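Local coordinates for protein dephospho-CoA kinase (Campylobacter jejuni subsp. jejuni serotype O:2, PDB 4ZO4) that probably catalyses the last step of coenzyme A synthesis, using ATP to phosphorylate the 3'-hydroxyl of dephospho-CoA, at residues L28-I33 / A113-I118; F9-I14 / I118-E123; K132-Y137 / A175-K180; I33-I38 / A98-Q103. All blocks are in the same frame, centred on the assembly; numbering follows the deposited sequence.

Interaction 1 (L28-I33 / A113-I118)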
loop_
_atom_site.group_PDB
_atom_site.type_symbol
_atom_site.label_atom_id
_atom_site.label_comp_id
_atom_site.label_asym_id
_atom_site.label_seq_id
_atom_site.Cartn_x
_atom_site.Cartn_y
_atom_site.Cartn_z
ATOM N N LEU A 28 -11.238 -37.281 -15.031
ATOM C CA LEU A 28 -10.253 -37.796 -16.000
ATOM C C LEU A 28 -8.983 -38.434 -15.390
ATOM O O LEU A 28 -8.095 -38.884 -16.125
ATOM C CB LEU A 28 -9.859 -36.684 -16.976
ATOM C CG LEU A 28 -10.982 -36.150 -17.887
ATOM C CD1 LEU A 28 -10.376 -35.256 -18.962
ATOM C CD2 LEU A 28 -11.825 -37.255 -18.538
ATOM N N GLY A 29 -8.902 -38.447 -14.057
ATOM C CA GLY A 29 -7.897 -39.213 -13.324
ATOM C C GLY A 29 -6.597 -38.497 -12.998
ATOM O O GLY A 29 -5.619 -39.146 -12.613
ATOM N N PHE A 30 -6.554 -37.170 -13.139
ATOM C CA PHE A 30 -5.317 -36.434 -12.826
ATOM C C PHE A 30 -5.353 -35.871 -11.417
ATOM O O PHE A 30 -6.423 -35.511 -10.923
ATOM C CB PHE A 30 -5.089 -35.319 -13.829
ATOM C CG PHE A 30 -4.788 -35.813 -15.214
ATOM C CD1 PHE A 30 -3.468 -35.965 -15.634
ATOM C CD2 PHE A 30 -5.819 -36.119 -16.102
ATOM C CE1 PHE A 30 -3.176 -36.417 -16.907
ATOM C CE2 PHE A 30 -5.534 -36.574 -17.383
ATOM C CZ PHE A 30 -4.209 -36.721 -17.784
ATOM N N LYS A 31 -4.174 -35.807 -10.790
ATOM C CA LYS A 31 -4.007 -35.328 -9.397
ATOM C C LYS A 31 -4.109 -33.804 -9.265
ATOM O O LYS A 31 -3.429 -33.078 -9.977
ATOM C CB LYS A 31 -2.622 -35.729 -8.854
ATOM C CG LYS A 31 -2.319 -37.228 -8.824
ATOM C CD LYS A 31 -2.885 -37.909 -7.579
ATOM C CE LYS A 31 -2.100 -39.156 -7.207
ATOM N NZ LYS A 31 -2.477 -39.696 -5.869
ATOM N N SER A 32 -4.926 -33.325 -8.335
ATOM C CA SER A 32 -4.905 -31.904 -7.961
ATOM C C SER A 32 -4.648 -31.709 -6.480
ATOM O O SER A 32 -5.082 -32.513 -5.655
ATOM C CB SER A 32 -6.235 -31.245 -8.265
ATOM O OG SER A 32 -7.223 -31.734 -7.370
ATOM N N ILE A 33 -3.960 -30.626 -6.141
ATOM C CA ILE A 33 -3.906 -30.151 -4.733
ATOM C C ILE A 33 -4.579 -28.792 -4.648
ATOM O O ILE A 33 -4.596 -28.033 -5.617
ATOM C CB ILE A 33 -2.469 -30.089 -4.174
ATOM C CG1 ILE A 33 -1.622 -29.060 -4.922
ATOM C CG2 ILE A 33 -1.819 -31.462 -4.272
ATOM C CD1 ILE A 33 -0.141 -29.177 -4.641
ATOM N N ALA A 113 1.116 -35.692 -15.045
ATOM C CA ALA A 113 0.634 -34.314 -14.950
ATOM C C ALA A 113 -0.296 -34.158 -13.773
ATOM O O ALA A 113 -1.098 -35.080 -13.488
ATOM C CB ALA A 113 -0.083 -33.892 -16.217
ATOM N N PHE A 114 -0.169 -32.996 -13.107
ATOM C CA PHE A 114 -0.979 -32.620 -11.947
ATOM C C PHE A 114 -1.300 -31.102 -11.903
ATOM O O PHE A 114 -0.602 -30.272 -12.502
ATOM C CB PHE A 114 -0.306 -33.078 -10.635
ATOM C CG PHE A 114 0.960 -32.332 -10.289
ATOM C CD1 PHE A 114 0.944 -31.286 -9.372
ATOM C CD2 PHE A 114 2.180 -32.692 -10.863
ATOM C CE1 PHE A 114 2.111 -30.605 -9.053
ATOM C CE2 PHE A 114 3.355 -32.015 -10.546
ATOM C CZ PHE A 114 3.319 -30.969 -9.638
ATOM N N PHE A 115 -2.363 -30.772 -11.165
ATOM C CA PHE A 115 -2.941 -29.435 -11.126
ATOM C C PHE A 115 -3.033 -28.849 -9.699
ATOM O O PHE A 115 -3.653 -29.422 -8.798
ATOM C CB PHE A 115 -4.318 -29.464 -11.815
ATOM C CG PHE A 115 -4.236 -29.802 -13.288
ATOM C CD1 PHE A 115 -3.816 -28.845 -14.201
ATOM C CD2 PHE A 115 -4.526 -31.086 -13.753
ATOM C CE1 PHE A 115 -3.695 -29.142 -15.548
ATOM C CE2 PHE A 115 -4.399 -31.392 -15.104
ATOM C CZ PHE A 115 -3.986 -30.412 -16.002
ATOM N N VAL A 116 -2.379 -27.714 -9.502
ATOM C CA VAL A 116 -2.457 -26.959 -8.251
ATOM C C VAL A 116 -3.571 -25.947 -8.429
ATOM O O VAL A 116 -3.423 -24.923 -9.120
ATOM C CB VAL A 116 -1.135 -26.199 -7.956
ATOM C CG1 VAL A 116 -1.218 -25.452 -6.646
ATOM C CG2 VAL A 116 0.069 -27.145 -7.956
ATOM N N GLU A 117 -4.715 -26.234 -7.851
ATOM C CA GLU A 117 -5.772 -25.242 -7.866
ATOM C C GLU A 117 -5.293 -24.046 -7.037
ATOM O O GLU A 117 -4.754 -24.237 -5.942
ATOM C CB GLU A 117 -7.056 -25.844 -7.287
ATOM C CG GLU A 117 -8.116 -24.806 -6.974
ATOM C CD GLU A 117 -9.475 -25.419 -6.724
ATOM O OE1 GLU A 117 -9.547 -26.638 -6.450
ATOM O OE2 GLU A 117 -10.469 -24.662 -6.803
ATOM N N ILE A 118 -5.475 -22.825 -7.538
ATOM C CA ILE A 118 -4.998 -21.633 -6.799
ATOM C C ILE A 118 -5.814 -20.369 -7.093
ATOM O O ILE A 118 -6.071 -20.056 -8.250
ATOM C CB ILE A 118 -3.500 -21.396 -7.088
ATOM C CG1 ILE A 118 -2.921 -20.289 -6.208
ATOM C CG2 ILE A 118 -3.267 -21.061 -8.544
ATOM C CD1 ILE A 118 -1.418 -20.122 -6.332
#
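CG1 of Ile-33 stands between its own backbone N and carbonyl carbon (chi1 64°), while CG2 of Val-116 is anti to its carbonyl carbon; the two side chains lie side by side and point the same way, Ile-33 CD1 3.9 Å from Val-116 CG2. Phe-30 has CG beside its backbone N (chi1 -67°), and its ring turns an edge to Ala-113: Phe-30 CD1 is 3.3 Å from Ala-113 O, which lies in the ring plane, and 4.0 Å from the methyl CB. CB of Phe-30 also meets the edge of the Phe-115 ring at CE2. The backbones pair as parallel strands, Ser-32 facing Phe-115 and Ile-33 facing Val-116. Phe-115 N donates to Lys-31 O at 2.8 Å, Ile-33 N to Phe-115 O, and Glu-117 N to Ile-33 O. Strand 31-34 is an outermost strand of this chain's parallel sheet, whose 2-3-1-4-5 order is that of P-loop kinases. Ser-32 and Phe-115 share the face covered by helix 15-27, where Ile-22 touches both. Ile-33 and Val-116 face the other way, onto Met-104 of helix 82-109. At the C-terminal end of the pairing, the Glu-117 carboxylate makes a long, weak ion pair with Lys-18, a predicted ATP-binding residue.

Interaction 2 (F9-I14 / I118-E123); sequences FVTASI and IPLFFE
Thr-11 and Leu-120 meet with their side chains crossing obliquely, the hydroxyl of the threonine set against the flank of the leucine. Thr-11 OG1 is anti to the backbone N (chi1 173°), on the side of Leu-120 CA and CD1; the threonine methyl, Thr-11 CG2, approaches Leu-120 CD1 at 4.1 Å. Ile-118 comes next, reaching the strand with its CG2 branch, which lies between the backbone N and carbonyl carbon of its own residue. Ile-118 CG2 is 4.1 Å from Thr-11 CB and 4.2 Å from Phe-9 CB, and so bridges two side chains that point to this side of the strand. Strand 7-12 is the central strand of the P-loop kinase sheet, and Ala-12 leads into the P-loop (Walker A), which holds the predicted ATP-binding residues Ala-15 to Thr-20. The segment 118-123 follows the adjacent strand 114-117. The hydrogen bond between the two segments runs from Ile-118 N to Val-10 O (3.0 Å), with the donor tilted 24° from the carbonyl plane. Farther along, Leu-120 also packs on Ile-168 of helix 155-172, and Glu-123 forms a salt bridge with Lys-85 of a neighbouring subunit.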
loop_
_atom_site.group_PDB
_atom_site.type_symbol
_atom_site.label_atom_id
_atom_site.label_comp_id
_atom_site.label_asym_id
_atom_site.label_seq_id
_atom_site.Cartn_x
_atom_site.Cartn_y
_atom_site.Cartn_z
ATOM N N PHE A 9 -0.763 -24.870 -12.894
ATOM C CA PHE A 9 -1.580 -24.061 -11.990
ATOM C C PHE A 9 -2.931 -23.849 -12.633
ATOM O O PHE A 9 -3.028 -23.590 -13.813
ATOM C CB PHE A 9 -0.873 -22.736 -11.582
ATOM C CG PHE A 9 0.370 -22.963 -10.735
ATOM C CD1 PHE A 9 0.262 -23.229 -9.376
ATOM C CD2 PHE A 9 1.631 -22.999 -11.320
ATOM C CE1 PHE A 9 1.397 -23.485 -8.604
ATOM C CE2 PHE A 9 2.761 -23.268 -10.564
ATOM C CZ PHE A 9 2.648 -23.501 -9.198
ATOM N N VAL A 10 -3.983 -24.006 -11.863
ATOM C CA VAL A 10 -5.285 -23.740 -12.387
ATOM C C VAL A 10 -5.868 -22.551 -11.654
ATOM O O VAL A 10 -6.135 -22.627 -10.463
ATOM C CB VAL A 10 -6.203 -24.929 -12.178
ATOM C CG1 VAL A 10 -7.600 -24.594 -12.683
ATOM C CG2 VAL A 10 -5.633 -26.143 -12.888
ATOM N N THR A 11 -6.080 -21.451 -12.366
ATOM C CA THR A 11 -6.610 -20.273 -11.723
ATOM C C THR A 11 -7.746 -19.717 -12.553
ATOM O O THR A 11 -7.792 -19.970 -13.743
ATOM C CB THR A 11 -5.499 -19.227 -11.511
ATOM O OG1 THR A 11 -6.076 -18.020 -11.031
ATOM C CG2 THR A 11 -4.774 -18.937 -12.791
ATOM N N ALA A 12 -8.662 -18.976 -11.923
ATOM C CA ALA A 12 -9.882 -18.544 -12.595
ATOM C C ALA A 12 -10.326 -17.151 -12.240
ATOM O O ALA A 12 -10.247 -16.717 -11.090
ATOM C CB ALA A 12 -11.022 -19.515 -12.323
ATOM N N SER A 13 -10.839 -16.471 -13.257
ATOM C CA SER A 13 -11.383 -15.145 -13.092
ATOM C C SER A 13 -12.655 -15.161 -12.268
ATOM O O SER A 13 -13.104 -14.101 -11.865
ATOM C CB SER A 13 -11.679 -14.505 -14.447
ATOM O OG SER A 13 -13.014 -14.730 -14.840
ATOM N N ILE A 14 -13.239 -16.347 -12.063
ATOM C CA ILE A 14 -14.429 -16.552 -11.221
ATOM C C ILE A 14 -14.443 -18.006 -10.679
ATOM O O ILE A 14 -14.052 -18.949 -11.372
ATOM C CB ILE A 14 -15.723 -16.224 -11.993
ATOM C CG1 ILE A 14 -16.962 -16.654 -11.198
ATOM C CG2 ILE A 14 -15.726 -16.896 -13.356
ATOM C CD1 ILE A 14 -18.252 -16.045 -11.715
ATOM N N ILE A 118 -5.475 -22.825 -7.538
ATOM C CA ILE A 118 -4.998 -21.633 -6.799
ATOM C C ILE A 118 -5.814 -20.369 -7.093
ATOM O O ILE A 118 -6.071 -20.056 -8.250
ATOM C CB ILE A 118 -3.500 -21.396 -7.088
ATOM C CG1 ILE A 118 -2.921 -20.289 -6.208
ATOM C CG2 ILE A 118 -3.267 -21.061 -8.544
ATOM C CD1 ILE A 118 -1.418 -20.122 -6.332
ATOM N N PRO A 119 -6.256 -19.645 -6.048
ATOM C CA PRO A 119 -6.885 -18.321 -6.242
ATOM C C PRO A 119 -6.007 -17.337 -6.973
ATOM O O PRO A 119 -4.831 -17.204 -6.668
ATOM C CB PRO A 119 -7.135 -17.817 -4.827
ATOM C CG PRO A 119 -7.095 -19.023 -3.933
ATOM C CD PRO A 119 -6.320 -20.095 -4.647
ATOM N N LEU A 120 -6.588 -16.650 -7.943
ATOM C CA LEU A 120 -5.813 -15.852 -8.886
ATOM C C LEU A 120 -4.817 -14.947 -8.189
ATOM O O LEU A 120 -3.684 -14.870 -8.639
ATOM C CB LEU A 120 -6.735 -15.054 -9.825
ATOM C CG LEU A 120 -6.119 -14.188 -10.937
ATOM C CD1 LEU A 120 -5.178 -14.981 -11.828
ATOM C CD2 LEU A 120 -7.197 -13.529 -11.785
ATOM N N PHE A 121 -5.218 -14.257 -7.112
ATOM C CA PHE A 121 -4.296 -13.312 -6.441
ATOM C C PHE A 121 -3.697 -13.867 -5.146
ATOM O O PHE A 121 -3.680 -13.209 -4.133
ATOM C CB PHE A 121 -4.979 -11.963 -6.204
ATOM C CG PHE A 121 -5.429 -11.288 -7.463
ATOM C CD1 PHE A 121 -6.684 -11.561 -7.998
ATOM C CD2 PHE A 121 -4.601 -10.377 -8.110
ATOM C CE1 PHE A 121 -7.101 -10.948 -9.156
ATOM C CE2 PHE A 121 -5.011 -9.767 -9.270
ATOM C CZ PHE A 121 -6.263 -10.057 -9.799
ATOM N N PHE A 122 -3.165 -15.076 -5.204
ATOM C CA PHE A 122 -2.680 -15.783 -4.033
ATOM C C PHE A 122 -1.351 -15.218 -3.740
ATOM O O PHE A 122 -0.644 -14.830 -4.645
ATOM C CB PHE A 122 -2.503 -17.263 -4.342
ATOM C CG PHE A 122 -2.577 -18.170 -3.149
ATOM C CD1 PHE A 122 -1.545 -19.024 -2.866
ATOM C CD2 PHE A 122 -3.711 -18.201 -2.346
ATOM C CE1 PHE A 122 -1.628 -19.892 -1.803
ATOM C CE2 PHE A 122 -3.798 -19.054 -1.262
ATOM C CZ PHE A 122 -2.751 -19.900 -0.992
ATOM N N GLU A 123 -0.982 -15.253 -2.469
ATOM C CA GLU A 123 0.063 -14.418 -1.949
ATOM C C GLU A 123 1.427 -15.074 -1.793
ATOM O O GLU A 123 2.452 -14.473 -2.132
ATOM C CB GLU A 123 -0.379 -13.883 -0.588
ATOM C CG GLU A 123 -1.349 -12.721 -0.658
ATOM C CD GLU A 123 -1.586 -12.056 0.693
ATOM O OE1 GLU A 123 -1.154 -12.600 1.741
ATOM O OE2 GLU A 123 -2.215 -10.981 0.712
#

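Interaction 3 (K132-Y137 / A175-K180)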
loop_
_atom_site.group_PDB
_atom_site.type_symbol
_atom_site.label_atom_id
_atom_site.label_comp_id
_atom_site.label_asym_id
_atom_site.label_seq_id
_atom_site.Cartn_x
_atom_site.Cartn_y
_atom_site.Cartn_z
ATOM N N LYS A 132 3.555 -24.253 -15.264
ATOM C CA LYS A 132 2.694 -23.548 -16.214
ATOM C C LYS A 132 1.325 -23.113 -15.642
ATOM O O LYS A 132 0.674 -23.822 -14.837
ATOM C CB LYS A 132 2.492 -24.397 -17.477
ATOM C CG LYS A 132 3.450 -24.019 -18.590
ATOM C CD LYS A 132 4.099 -25.220 -19.236
ATOM C CE LYS A 132 5.251 -24.793 -20.132
ATOM N NZ LYS A 132 6.249 -25.896 -20.225
ATOM N N VAL A 133 0.879 -21.960 -16.111
ATOM C CA VAL A 133 -0.265 -21.322 -15.528
ATOM C C VAL A 133 -1.437 -21.353 -16.490
ATOM O O VAL A 133 -1.337 -20.867 -17.626
ATOM C CB VAL A 133 0.075 -19.866 -15.190
ATOM C CG1 VAL A 133 -0.933 -19.290 -14.212
ATOM C CG2 VAL A 133 1.459 -19.814 -14.611
ATOM N N ILE A 134 -2.554 -21.879 -15.998
ATOM C CA ILE A 134 -3.790 -22.045 -16.771
ATOM C C ILE A 134 -4.830 -21.091 -16.205
ATOM O O ILE A 134 -5.311 -21.265 -15.075
ATOM C CB ILE A 134 -4.364 -23.488 -16.624
ATOM C CG1 ILE A 134 -3.455 -24.519 -17.294
ATOM C CG2 ILE A 134 -5.786 -23.610 -17.205
ATOM C CD1 ILE A 134 -3.930 -25.950 -17.094
ATOM N N VAL A 135 -5.183 -20.081 -16.972
ATOM C CA VAL A 135 -6.175 -19.157 -16.498
ATOM C C VAL A 135 -7.477 -19.389 -17.239
ATOM O O VAL A 135 -7.520 -19.342 -18.479
ATOM C CB VAL A 135 -5.737 -17.692 -16.673
ATOM C CG1 VAL A 135 -6.804 -16.770 -16.087
ATOM C CG2 VAL A 135 -4.396 -17.443 -15.998
ATOM N N ILE A 136 -8.529 -19.621 -16.472
ATOM C CA ILE A 136 -9.862 -19.634 -17.006
ATOM C C ILE A 136 -10.457 -18.246 -16.876
ATOM O O ILE A 136 -10.722 -17.760 -15.771
ATOM C CB ILE A 136 -10.747 -20.646 -16.292
ATOM C CG1 ILE A 136 -10.085 -22.023 -16.374
ATOM C CG2 ILE A 136 -12.101 -20.667 -16.970
ATOM C CD1 ILE A 136 -10.546 -22.996 -15.327
ATOM N N TYR A 137 -10.673 -17.645 -18.036
ATOM C CA TYR A 137 -11.004 -16.257 -18.185
ATOM C C TYR A 137 -12.433 -16.093 -18.709
ATOM O O TYR A 137 -12.831 -16.769 -19.668
ATOM C CB TYR A 137 -10.043 -15.655 -19.199
ATOM C CG TYR A 137 -10.210 -14.186 -19.446
ATOM C CD1 TYR A 137 -10.447 -13.297 -18.384
ATOM C CD2 TYR A 137 -10.067 -13.662 -20.725
ATOM C CE1 TYR A 137 -10.555 -11.943 -18.606
ATOM C CE2 TYR A 137 -10.173 -12.299 -20.957
ATOM C CZ TYR A 137 -10.414 -11.451 -19.886
ATOM O OH TYR A 137 -10.538 -10.096 -20.087
ATOM N N ALA A 175 -0.112 -15.569 -17.626
ATOM C CA ALA A 175 -0.578 -16.920 -18.022
ATOM C C ALA A 175 0.151 -17.519 -19.238
ATOM O O ALA A 175 0.502 -16.796 -20.188
ATOM C CB ALA A 175 -2.065 -16.881 -18.334
ATOM N N ASP A 176 0.339 -18.846 -19.214
ATOM C CA ASP A 176 0.787 -19.596 -20.406
ATOM C C ASP A 176 -0.410 -20.001 -21.274
ATOM O O ASP A 176 -0.348 -19.953 -22.493
ATOM C CB ASP A 176 1.539 -20.873 -20.023
ATOM C CG ASP A 176 2.700 -20.624 -19.076
ATOM O OD1 ASP A 176 3.667 -19.964 -19.497
ATOM O OD2 ASP A 176 2.632 -21.114 -17.920
ATOM N N PHE A 177 -1.497 -20.401 -20.626
ATOM C CA PHE A 177 -2.655 -20.958 -21.304
ATOM C C PHE A 177 -3.936 -20.345 -20.757
ATOM O O PHE A 177 -4.232 -20.457 -19.580
ATOM C CB PHE A 177 -2.699 -22.482 -21.105
ATOM C CG PHE A 177 -1.397 -23.177 -21.410
ATOM C CD1 PHE A 177 -0.738 -22.954 -22.625
ATOM C CD2 PHE A 177 -0.841 -24.081 -20.512
ATOM C CE1 PHE A 177 0.459 -23.595 -22.925
ATOM C CE2 PHE A 177 0.351 -24.737 -20.808
ATOM C CZ PHE A 177 1.007 -24.486 -22.010
ATOM N N ILE A 178 -4.688 -19.721 -21.645
ATOM C CA ILE A 178 -5.948 -19.082 -21.338
ATOM C C ILE A 178 -7.078 -19.885 -21.955
ATOM O O ILE A 178 -7.148 -20.018 -23.166
ATOM C CB ILE A 178 -6.023 -17.649 -21.951
ATOM C CG1 ILE A 178 -4.845 -16.793 -21.469
ATOM C CG2 ILE A 178 -7.349 -16.971 -21.594
ATOM C CD1 ILE A 178 -4.874 -15.340 -21.922
ATOM N N ILE A 179 -7.977 -20.373 -21.120
ATOM C CA ILE A 179 -9.219 -20.989 -21.549
ATOM C C ILE A 179 -10.355 -19.991 -21.434
ATOM O O ILE A 179 -10.793 -19.688 -20.334
ATOM C CB ILE A 179 -9.533 -22.174 -20.631
ATOM C CG1 ILE A 179 -8.457 -23.256 -20.821
ATOM C CG2 ILE A 179 -10.945 -22.708 -20.871
ATOM C CD1 ILE A 179 -8.646 -24.474 -19.936
ATOM N N LYS A 180 -10.823 -19.479 -22.576
ATOM C CA LYS A 180 -12.003 -18.583 -22.661
ATOM C C LYS A 180 -13.172 -19.252 -21.947
ATOM O O LYS A 180 -13.091 -20.413 -21.592
ATOM C CB LYS A 180 -12.360 -18.320 -24.135
ATOM C CG LYS A 180 -12.556 -16.870 -24.549
ATOM C CD LYS A 180 -11.388 -15.978 -24.120
ATOM C CE LYS A 180 -10.861 -15.103 -25.251
ATOM N NZ LYS A 180 -9.819 -15.826 -26.051
#
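Ile-134 and Ile-179 form the apolar centre, their side chains crossing so that Ile-134 CG2 meets Ile-179 CD1 at 4.0 Å. On the same face Ile-134 CG1 approaches the edge of the Phe-177 ring at CD2. The reverse face holds Val-135 CG2 against the methyl of Ala-175, and Tyr-137 CB lies 3.8 Å from Ile-178 CG2. Between the faces the backbones pair as parallel strands: Val-135 N donates to Phe-177 O at 2.8 Å, Ile-179 N to Val-135 O, and Tyr-137 N to Ile-179 O. At the polar edge Val-133 O accepts from Asp-176 N and Phe-177 N. Asp-176 CG lies anti to its carbonyl carbon, beside the backbone N (chi1 -54°), and Asp-176 OD2 takes Val-133 N at 2.7 Å on its anti lone pair; Asp-176 CB sits over the centre of the Phe-177 ring. Strand 177-179 is joined to 132-136, which pairs with strand 7-12; Ile-134 and Ile-179 face Phe-21 of helix 15-27 and helix 185-200, whereas Val-135 and Tyr-137 face Leu-172 of helix 155-172.

Interaction 4 (I33-I38 / A98-Q103); sequences ISADKI and AKILEQ
A mainly apolar contact, made by side chains, sets the strand-to-helix junction of 31-34 and 35-45 (Ile-33, Ala-35, Ile-38) against one flank of helix 82-109. Ile-38 and Gln-103 reach toward each other tip to tip, CD1 of the isoleucine 3.6 Å from OE1 of the amide. CG of Gln-103 is anti to the carbonyl carbon (chi1 -65°) and the chain is extended beyond it, which carries the amide out to the isoleucines; Gln-103 OE1 also lies 3.7 Å from Ile-33 CG2, so this polar atom is set among methyl groups. The CD1 of Ile-38 touches Ile-100 CG1 as well, at 3.7 Å, the two side chains crossing at a slant. Its other branch, CG2, meets the aliphatic part of Lys-99 at CG. The rest of that lysine bends off, and Lys-99 NZ makes a long ion pair with Glu-102 OE1, 3.9 Å away. On the same flank, Ala-35 CB faces Ile-100 CD1 at 4.1 Å, and Phe-122 packs on both residues. Ser-34 is the N-cap of helix 35-45, its OG accepting a weak bond from Lys-37 N. Helix 82-109 runs on towards strand 114-117, the parallel neighbour of 31-34, and so belongs to the long, largely helical beta-alpha-beta crossover that joins these two strands in this P-loop kinase fold.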
loop_
_atom_site.group_PDB
_atom_site.type_symbol
_atom_site.label_atom_id
_atom_site.label_comp_id
_atom_site.label_asym_id
_atom_site.label_seq_id
_atom_site.Cartn_x
_atom_site.Cartn_y
_atom_site.Cartn_z
ATOM N N ILE A 33 -3.960 -30.626 -6.141
ATOM C CA ILE A 33 -3.906 -30.151 -4.733
ATOM C C ILE A 33 -4.579 -28.792 -4.648
ATOM O O ILE A 33 -4.596 -28.033 -5.617
ATOM C CB ILE A 33 -2.469 -30.089 -4.174
ATOM C CG1 ILE A 33 -1.622 -29.060 -4.922
ATOM C CG2 ILE A 33 -1.819 -31.462 -4.272
ATOM C CD1 ILE A 33 -0.141 -29.177 -4.641
ATOM N N SER A 34 -5.185 -28.495 -3.518
ATOM C CA SER A 34 -5.828 -27.174 -3.350
ATOM C C SER A 34 -4.954 -26.218 -2.538
ATOM O O SER A 34 -4.497 -26.567 -1.444
ATOM C CB SER A 34 -7.189 -27.312 -2.693
ATOM O OG SER A 34 -7.738 -26.038 -2.404
ATOM N N ALA A 35 -4.732 -25.014 -3.071
ATOM C CA ALA A 35 -3.911 -23.998 -2.384
ATOM C C ALA A 35 -4.622 -23.513 -1.138
ATOM O O ALA A 35 -4.010 -23.478 -0.080
ATOM C CB ALA A 35 -3.573 -22.830 -3.296
ATOM N N ASP A 36 -5.914 -23.212 -1.237
ATOM C CA ASP A 36 -6.679 -22.769 -0.054
ATOM C C ASP A 36 -6.821 -23.820 1.017
ATOM O O ASP A 36 -6.908 -23.480 2.192
ATOM C CB ASP A 36 -8.071 -22.279 -0.423
ATOM C CG ASP A 36 -8.043 -20.929 -1.061
ATOM O OD1 ASP A 36 -6.920 -20.391 -1.240
ATOM O OD2 ASP A 36 -9.131 -20.393 -1.376
ATOM N N LYS A 37 -6.856 -25.091 0.649
ATOM C CA LYS A 37 -6.987 -26.120 1.669
ATOM C C LYS A 37 -5.668 -26.143 2.439
ATOM O O LYS A 37 -5.648 -25.971 3.657
ATOM C CB LYS A 37 -7.343 -27.478 1.046
ATOM C CG LYS A 37 -8.737 -27.517 0.417
ATOM C CD LYS A 37 -9.829 -27.841 1.446
ATOM C CE LYS A 37 -11.212 -28.045 0.810
ATOM N NZ LYS A 37 -12.106 -26.853 0.979
ATOM N N ILE A 38 -4.560 -26.278 1.716
ATOM C CA ILE A 38 -3.240 -26.159 2.339
ATOM C C ILE A 38 -3.150 -24.912 3.250
ATOM O O ILE A 38 -2.666 -24.988 4.385
ATOM C CB ILE A 38 -2.126 -26.104 1.295
ATOM C CG1 ILE A 38 -1.998 -27.444 0.588
ATOM C CG2 ILE A 38 -0.802 -25.820 1.955
ATOM C CD1 ILE A 38 -1.261 -27.388 -0.743
ATOM N N ALA A 98 6.151 -23.383 1.522
ATOM C CA ALA A 98 6.957 -24.618 1.655
ATOM C C ALA A 98 6.094 -25.858 1.650
ATOM O O ALA A 98 6.541 -26.913 1.198
ATOM C CB ALA A 98 7.814 -24.578 2.919
ATOM N N LYS A 99 4.875 -25.748 2.171
ATOM C CA LYS A 99 3.902 -26.839 2.084
ATOM C C LYS A 99 3.316 -27.002 0.670
ATOM O O LYS A 99 3.027 -28.099 0.234
ATOM C CB LYS A 99 2.778 -26.636 3.082
ATOM C CG LYS A 99 1.785 -27.779 3.098
ATOM C CD LYS A 99 1.382 -28.232 4.497
ATOM C CE LYS A 99 2.356 -29.278 5.037
ATOM N NZ LYS A 99 1.653 -30.442 5.651
ATOM N N ILE A 100 3.134 -25.925 -0.063
ATOM C CA ILE A 100 2.711 -26.094 -1.433
ATOM C C ILE A 100 3.842 -26.734 -2.227
ATOM O O ILE A 100 3.593 -27.627 -3.002
ATOM C CB ILE A 100 2.265 -24.764 -2.059
ATOM C CG1 ILE A 100 0.837 -24.442 -1.583
ATOM C CG2 ILE A 100 2.297 -24.849 -3.574
ATOM C CD1 ILE A 100 0.322 -23.077 -2.008
ATOM N N LEU A 101 5.069 -26.263 -2.023
ATOM C CA LEU A 101 6.248 -26.750 -2.733
ATOM C C LEU A 101 6.710 -28.104 -2.218
ATOM O O LEU A 101 7.572 -28.742 -2.814
ATOM C CB LEU A 101 7.374 -25.720 -2.596
ATOM C CG LEU A 101 8.780 -25.915 -3.194
ATOM C CD1 LEU A 101 9.382 -24.548 -3.521
ATOM C CD2 LEU A 101 9.735 -26.680 -2.281
ATOM N N GLU A 102 6.158 -28.539 -1.095
ATOM C CA GLU A 102 6.396 -29.900 -0.588
ATOM C C GLU A 102 5.604 -30.881 -1.438
ATOM O O GLU A 102 6.156 -31.794 -2.012
ATOM C CB GLU A 102 5.976 -29.983 0.891
ATOM C CG GLU A 102 5.875 -31.357 1.527
ATOM C CD GLU A 102 5.229 -31.268 2.903
ATOM O OE1 GLU A 102 4.189 -31.928 3.120
ATOM O OE2 GLU A 102 5.741 -30.508 3.762
ATOM N N GLN A 103 4.303 -30.656 -1.507
ATOM C CA GLN A 103 3.381 -31.510 -2.224
ATOM C C GLN A 103 3.466 -31.440 -3.765
ATOM O O GLN A 103 2.838 -32.258 -4.442
ATOM C CB GLN A 103 1.956 -31.165 -1.801
ATOM C CG GLN A 103 1.643 -31.459 -0.347
ATOM C CD GLN A 103 0.204 -31.119 0.016
ATOM O OE1 GLN A 103 -0.638 -30.889 -0.855
ATOM N NE2 GLN A 103 -0.083 -31.088 1.310
#

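Overall arrangement
Interactions 1, 2 and 3 follow one another across a parallel sheet, and interaction 4 sets helix 82-109 against the outermost strand 31-34 and helix 35-45. Interactions 1 and 2 share Ile-118, with Val-116 O 2.9 Å from Val-10 N; between interactions 2 and 3, Phe-9 O lies 2.8 Å from Ile-134 N. Interactions 1 and 4 share Ile-33, and Glu-117 O is 3.0 Å from Ala-35 N. Phe-122 links interaction 2 to interaction 4, its CE1 3.7 Å from Ile-100 CD1. Interactions 3 and 4 stay apart, about 20 Å between centres. Interactions 1 and 2 border the predicted ATP site: the side chain of Lys-18 is about 3 Å from those of Glu-117 and Ala-12.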